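Local coordinates for capsular polysaccharide export system protein KpsC (Thermosulfurimonas dismutans, PDB 6MGD) that probably transfers Kdo in a beta-(2,7) linkage onto the growing glycolipid anchor of bacterial capsules, as a GT-B-type glycosyltransferase, at residues D71-S76 against A291-L296; L120-R125 against S310-I315. One frame throughout, in Å; residues are numbered along the deposited sequence.

Contact 1: residues D71-S76 against A291-L296; sequences DGFIRS and AGALLL
Phe-73 and Ile-74 pack on Ala-293 and Leu-294 in the interior of this GT-B-type glycosyltransferase. The contact joins the loop after strand 64-71 to the last turns of helix 286-296. It is mostly apolar, and no hydrogen bond crosses it. The Phe-73 ring presents an edge to the helix. Phe-73 CD2 lies 3.3 Å from the carbonyl O of Ala-293, which sits near the ring plane. Phe-73 CE2 is 4.1 Å from Ala-293 CB. Leu-294 sends one methyl into the fork between the two loop residues: CD2 is 3.5 Å from Phe-73 CB and 3.7 Å from Ile-74 CG1. The Ile-74 and Leu-294 side chains cross at about a right angle. Further out, Phe-264 stacks on the Phe-73 ring and Tyr-97 meets it edge-to-face. In place of Phe-73, an alanine has no ring and would probably leave a gap beside Ala-293 and cost Phe-264 and Tyr-97 their partner. The backbone of Gly-72 is hydrogen-bonded to that of Ser-88, which ties the loop to strand 88-92. The helix ends in a wider pi-type turn, and Tyr-300 OH is hydrogen-bonded to Leu-294 O. Ile-74 has CG1 beside its backbone N (chi1 -82°), which brings this atom to the Leu-294 methyl.

Contact 2: residues L120-R125 against S310-I315; sequences LERAQR and SAEEAI
Arg-122 and Glu-312 form a two-pronged salt bridge between helix 117-132 and the first turn of helix 311-322. The guanidinium grips the carboxylate side-on. Arg-122 NE donates to Glu-312 OE1 at 2.7 Å, and Arg-122 NH2 donates to Glu-312 OE2 at 3.2 Å. Both oxygens are met on the syn side. The two planes are nearly parallel but stepped, so Glu-312 OE1 is met 26° out of the carboxylate plane. The NE bond is bent, with an N-H...O angle of 138°. The Glu-312 chain bends at chi2 (89°), which turns its carboxylate toward the arginine. OE1 of Glu-312 also lies against the aliphatic arm, 3.4 Å from Arg-122 CG. This pair is the tight part of the contact. The other side is looser: Ser-310 CB stays 4.2 Å from Arg-122 NH2. There a water bridges the two segments. It accepts from Ala-311 N at 3.0 Å and, weakly, from Arg-122 NH2. Ser-310 is the N-cap of helix 311-322 and forms a capping box with Glu-313. Glu-313 N donates to Ser-310 OG, and Ser-310 N donates to Glu-313 OE1 at 3.0 Å. Val-126, of the same helix as Arg-122, touches Glu-312. The acid sits in the first turn of its helix, where the helix dipole would probably favour its negative charge. The arginine would reinforce this, so Glu-312 is likely to stay ionised.

How the contacts relate
Contact 1 is core and contact 2 lies nearer the surface. Their centres are about 10 Å apart. The touching residues of contact 1 are all buried, and its side chains meet through carbon alone, beside one backbone carbonyl. Contact 2 is partly buried, held by a salt bridge and a bridging water, beside a helix cap. The two contacts touch directly. Ile-74 CD1 packs 3.8 Å from Ile-315 CG1, so the loop 71-76 also rests on helix 311-322. Leu-295 CG lies 3.4 Å from Arg-122 NH2, and Ala-291 packs on Ala-123. Helix 286-296 thus touches helix 117-132 as well as the loop. The segments alternate along the chain, and in both contacts a late element meets an earlier one.

Contact 1: residues D71-S76 against A291-L296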
loop_
_atom_site.group_PDB
_atom_site.type_symbol
_atom_site.label_atom_id
_atom_site.label_comp_id
_atom_site.label_asym_id
_atom_site.label_seq_id
_atom_site.Cartn_x
_atom_site.Cartn_y
_atom_site.Cartn_z
ATOM N N ASP A 71 -1.171 -7.950 -0.652
ATOM C CA ASP A 71 -0.406 -8.101 0.578
ATOM C C ASP A 71 -0.753 -6.992 1.564
ATOM O O ASP A 71 -1.171 -5.895 1.181
ATOM C CB ASP A 71 1.095 -8.091 0.280
ATOM C CG ASP A 71 1.541 -9.312 -0.501
ATOM O OD1 ASP A 71 0.978 -10.404 -0.274
ATOM O OD2 ASP A 71 2.453 -9.179 -1.345
ATOM N N GLY A 72 -0.580 -7.288 2.847
ATOM C CA GLY A 72 -0.875 -6.331 3.888
ATOM C C GLY A 72 0.118 -5.184 3.906
ATOM O O GLY A 72 1.053 -5.098 3.110
ATOM N N PHE A 73 -0.103 -4.274 4.853
ATOM C CA PHE A 73 0.791 -3.137 5.025
ATOM C C PHE A 73 1.882 -3.392 6.056
ATOM O O PHE A 73 3.012 -2.929 5.872
ATOM C CB PHE A 73 -0.008 -1.894 5.426
ATOM C CG PHE A 73 -0.955 -1.411 4.368
ATOM C CD1 PHE A 73 -0.612 -1.475 3.027
ATOM C CD2 PHE A 73 -2.192 -0.891 4.714
ATOM C CE1 PHE A 73 -1.486 -1.028 2.049
ATOM C CE2 PHE A 73 -3.069 -0.442 3.743
ATOM C CZ PHE A 73 -2.715 -0.510 2.409
ATOM N N ILE A 74 1.576 -4.123 7.130
ATOM C CA ILE A 74 2.539 -4.297 8.217
ATOM C C ILE A 74 3.653 -5.257 7.817
ATOM O O ILE A 74 4.824 -5.044 8.156
ATOM C CB ILE A 74 1.818 -4.756 9.498
ATOM C CG1 ILE A 74 1.218 -3.548 10.216
ATOM C CG2 ILE A 74 2.763 -5.513 10.421
ATOM C CD1 ILE A 74 0.570 -3.884 11.533
ATOM N N ARG A 75 3.316 -6.312 7.076
ATOM C CA ARG A 75 4.312 -7.249 6.568
ATOM C C ARG A 75 5.422 -6.570 5.762
ATOM O O ARG A 75 6.434 -7.214 5.471
ATOM C CB ARG A 75 3.595 -8.314 5.724
ATOM C CG ARG A 75 4.458 -9.462 5.235
ATOM C CD ARG A 75 4.707 -9.341 3.745
ATOM N NE ARG A 75 5.966 -9.961 3.347
ATOM C CZ ARG A 75 6.540 -9.785 2.162
ATOM N NH1 ARG A 75 7.688 -10.386 1.885
ATOM N NH2 ARG A 75 5.967 -9.006 1.255
ATOM N N SER A 76 5.286 -5.281 5.441
ATOM C CA SER A 76 6.150 -4.646 4.450
ATOM C C SER A 76 6.889 -3.404 4.940
ATOM O O SER A 76 7.938 -3.056 4.387
ATOM C CB SER A 76 5.327 -4.260 3.216
ATOM O OG SER A 76 5.283 -5.308 2.265
ATOM N N ALA A 291 -5.628 3.827 12.142
ATOM C CA ALA A 291 -6.729 2.979 12.590
ATOM C C ALA A 291 -7.490 2.378 11.417
ATOM O O ALA A 291 -7.988 1.251 11.512
ATOM C CB ALA A 291 -7.678 3.775 13.484
ATOM N N GLY A 292 -7.587 3.105 10.305
ATOM C CA GLY A 292 -8.283 2.603 9.138
ATOM C C GLY A 292 -7.427 1.709 8.265
ATOM O O GLY A 292 -7.844 0.607 7.897
ATOM N N ALA A 293 -6.217 2.167 7.941
ATOM C CA ALA A 293 -5.370 1.441 6.998
ATOM C C ALA A 293 -4.734 0.205 7.628
ATOM O O ALA A 293 -4.585 -0.823 6.958
ATOM C CB ALA A 293 -4.288 2.367 6.446
ATOM N N LEU A 294 -4.349 0.284 8.903
ATOM C CA LEU A 294 -3.609 -0.792 9.551
ATOM C C LEU A 294 -4.462 -1.683 10.442
ATOM O O LEU A 294 -4.193 -2.886 10.529
ATOM C CB LEU A 294 -2.460 -0.219 10.388
ATOM C CG LEU A 294 -1.247 0.283 9.608
ATOM C CD1 LEU A 294 -0.172 0.797 10.549
ATOM C CD2 LEU A 294 -0.705 -0.826 8.726
ATOM N N LEU A 295 -5.480 -1.136 11.102
ATOM C CA LEU A 295 -6.228 -1.881 12.110
ATOM C C LEU A 295 -7.495 -2.537 11.571
ATOM O O LEU A 295 -7.766 -3.697 11.896
ATOM C CB LEU A 295 -6.584 -0.962 13.286
ATOM C CG LEU A 295 -5.567 -0.854 14.431
ATOM C CD1 LEU A 295 -4.166 -0.518 13.931
ATOM C CD2 LEU A 295 -6.025 0.172 15.457
ATOM N N LEU A 296 -8.279 -1.832 10.755
ATOM C CA LEU A 296 -9.552 -2.349 10.261
ATOM C C LEU A 296 -9.463 -2.945 8.862
ATOM O O LEU A 296 -10.084 -3.978 8.596
ATOM C CB LEU A 296 -10.608 -1.238 10.265
ATOM C CG LEU A 296 -11.068 -0.713 11.624
ATOM C CD1 LEU A 296 -11.904 0.544 11.451
ATOM C CD2 LEU A 296 -11.857 -1.779 12.361
#

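Contact 2: residues L120-R125 against S310-I315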
loop_
_atom_site.group_PDB
_atom_site.type_symbol
_atom_site.label_atom_id
_atom_site.label_comp_id
_atom_site.label_asym_id
_atom_site.label_seq_id
_atom_site.Cartn_x
_atom_site.Cartn_y
_atom_site.Cartn_z
ATOM N N LEU A 120 -8.741 4.565 18.642
ATOM C CA LEU A 120 -7.738 5.618 18.528
ATOM C C LEU A 120 -6.559 5.367 19.458
ATOM O O LEU A 120 -5.430 5.757 19.140
ATOM C CB LEU A 120 -8.366 6.980 18.818
ATOM C CG LEU A 120 -9.365 7.486 17.778
ATOM C CD1 LEU A 120 -9.919 8.843 18.183
ATOM C CD2 LEU A 120 -8.716 7.551 16.403
ATOM N N GLU A 121 -6.800 4.725 20.605
ATOM C CA GLU A 121 -5.701 4.369 21.498
ATOM C C GLU A 121 -4.766 3.367 20.834
ATOM O O GLU A 121 -3.543 3.550 20.831
ATOM C CB GLU A 121 -6.243 3.799 22.811
ATOM C CG GLU A 121 -7.325 4.630 23.478
ATOM C CD GLU A 121 -6.872 6.035 23.819
ATOM O OE1 GLU A 121 -7.723 6.950 23.809
ATOM O OE2 GLU A 121 -5.668 6.227 24.096
ATOM N N ARG A 122 -5.328 2.295 20.269
ATOM C CA ARG A 122 -4.508 1.290 19.602
ATOM C C ARG A 122 -3.707 1.901 18.460
ATOM O O ARG A 122 -2.526 1.583 18.282
ATOM C CB ARG A 122 -5.388 0.156 19.080
ATOM C CG ARG A 122 -6.174 -0.584 20.143
ATOM C CD ARG A 122 -7.157 -1.525 19.480
ATOM N NE ARG A 122 -6.538 -2.223 18.355
ATOM C CZ ARG A 122 -7.216 -2.823 17.383
ATOM N NH1 ARG A 122 -8.541 -2.806 17.391
ATOM N NH2 ARG A 122 -6.569 -3.433 16.400
ATOM N N ALA A 123 -4.336 2.781 17.676
ATOM C CA ALA A 123 -3.630 3.431 16.576
ATOM C C ALA A 123 -2.425 4.211 17.082
ATOM O O ALA A 123 -1.359 4.196 16.457
ATOM C CB ALA A 123 -4.581 4.348 15.808
ATOM N N GLN A 124 -2.572 4.897 18.218
ATOM C CA GLN A 124 -1.436 5.611 18.788
ATOM C C GLN A 124 -0.376 4.648 19.309
ATOM O O GLN A 124 0.822 4.941 19.224
ATOM C CB GLN A 124 -1.903 6.549 19.899
ATOM C CG GLN A 124 -0.813 7.478 20.403
ATOM C CD GLN A 124 -0.128 8.230 19.274
ATOM O OE1 GLN A 124 -0.786 8.796 18.400
ATOM N NE2 GLN A 124 1.200 8.229 19.283
ATOM N N ARG A 125 -0.795 3.497 19.844
ATOM C CA ARG A 125 0.166 2.489 20.276
ATOM C C ARG A 125 0.903 1.884 19.086
ATOM O O ARG A 125 2.109 1.621 19.164
ATOM C CB ARG A 125 -0.543 1.397 21.080
ATOM C CG ARG A 125 -1.268 1.895 22.329
ATOM C CD ARG A 125 -0.401 1.808 23.576
ATOM N NE ARG A 125 0.811 2.616 23.474
ATOM C CZ ARG A 125 0.882 3.903 23.798
ATOM N NH1 ARG A 125 2.028 4.557 23.675
ATOM N NH2 ARG A 125 -0.193 4.539 24.244
ATOM N N SER A 310 -4.766 -9.419 16.263
ATOM C CA SER A 310 -4.813 -7.987 16.026
ATOM C C SER A 310 -3.526 -7.515 15.355
ATOM O O SER A 310 -2.521 -8.230 15.295
ATOM C CB SER A 310 -5.037 -7.232 17.336
ATOM O OG SER A 310 -3.896 -7.312 18.173
ATOM N N ALA A 311 -3.570 -6.286 14.835
ATOM C CA ALA A 311 -2.384 -5.706 14.215
ATOM C C ALA A 311 -1.243 -5.574 15.213
ATOM O O ALA A 311 -0.070 -5.652 14.831
ATOM C CB ALA A 311 -2.719 -4.345 13.605
ATOM N N GLU A 312 -1.565 -5.381 16.494
ATOM C CA GLU A 312 -0.522 -5.292 17.510
ATOM C C GLU A 312 0.131 -6.649 17.745
ATOM O O GLU A 312 1.360 -6.745 17.844
ATOM C CB GLU A 312 -1.103 -4.736 18.810
ATOM C CG GLU A 312 -1.838 -3.411 18.649
ATOM C CD GLU A 312 -3.312 -3.588 18.332
ATOM O OE1 GLU A 312 -4.151 -3.128 19.134
ATOM O OE2 GLU A 312 -3.632 -4.197 17.289
ATOM N N GLU A 313 -0.676 -7.709 17.834
ATOM C CA GLU A 313 -0.123 -9.050 17.991
ATOM C C GLU A 313 0.683 -9.465 16.767
ATOM O O GLU A 313 1.640 -10.239 16.887
ATOM C CB GLU A 313 -1.249 -10.050 18.262
ATOM C CG GLU A 313 -1.970 -9.815 19.586
ATOM C CD GLU A 313 -3.200 -10.691 19.761
ATOM O OE1 GLU A 313 -4.087 -10.661 18.883
ATOM O OE2 GLU A 313 -3.279 -11.410 20.780
ATOM N N ALA A 314 0.317 -8.959 15.587
ATOM C CA ALA A 314 1.105 -9.229 14.390
ATOM C C ALA A 314 2.475 -8.570 14.476
ATOM O O ALA A 314 3.484 -9.164 14.076
ATOM C CB ALA A 314 0.355 -8.750 13.145
ATOM N N ILE A 315 2.530 -7.341 14.990
ATOM C CA ILE A 315 3.815 -6.677 15.176
ATOM C C ILE A 315 4.639 -7.407 16.228
ATOM O O ILE A 315 5.846 -7.612 16.055
ATOM C CB ILE A 315 3.604 -5.197 15.539
ATOM C CG1 ILE A 315 2.979 -4.448 14.361
ATOM C CG2 ILE A 315 4.920 -4.554 15.961
ATOM C CD1 ILE A 315 2.734 -2.981 14.627
HETATM O O HOH W 1 -6.228 -5.060 14.348
#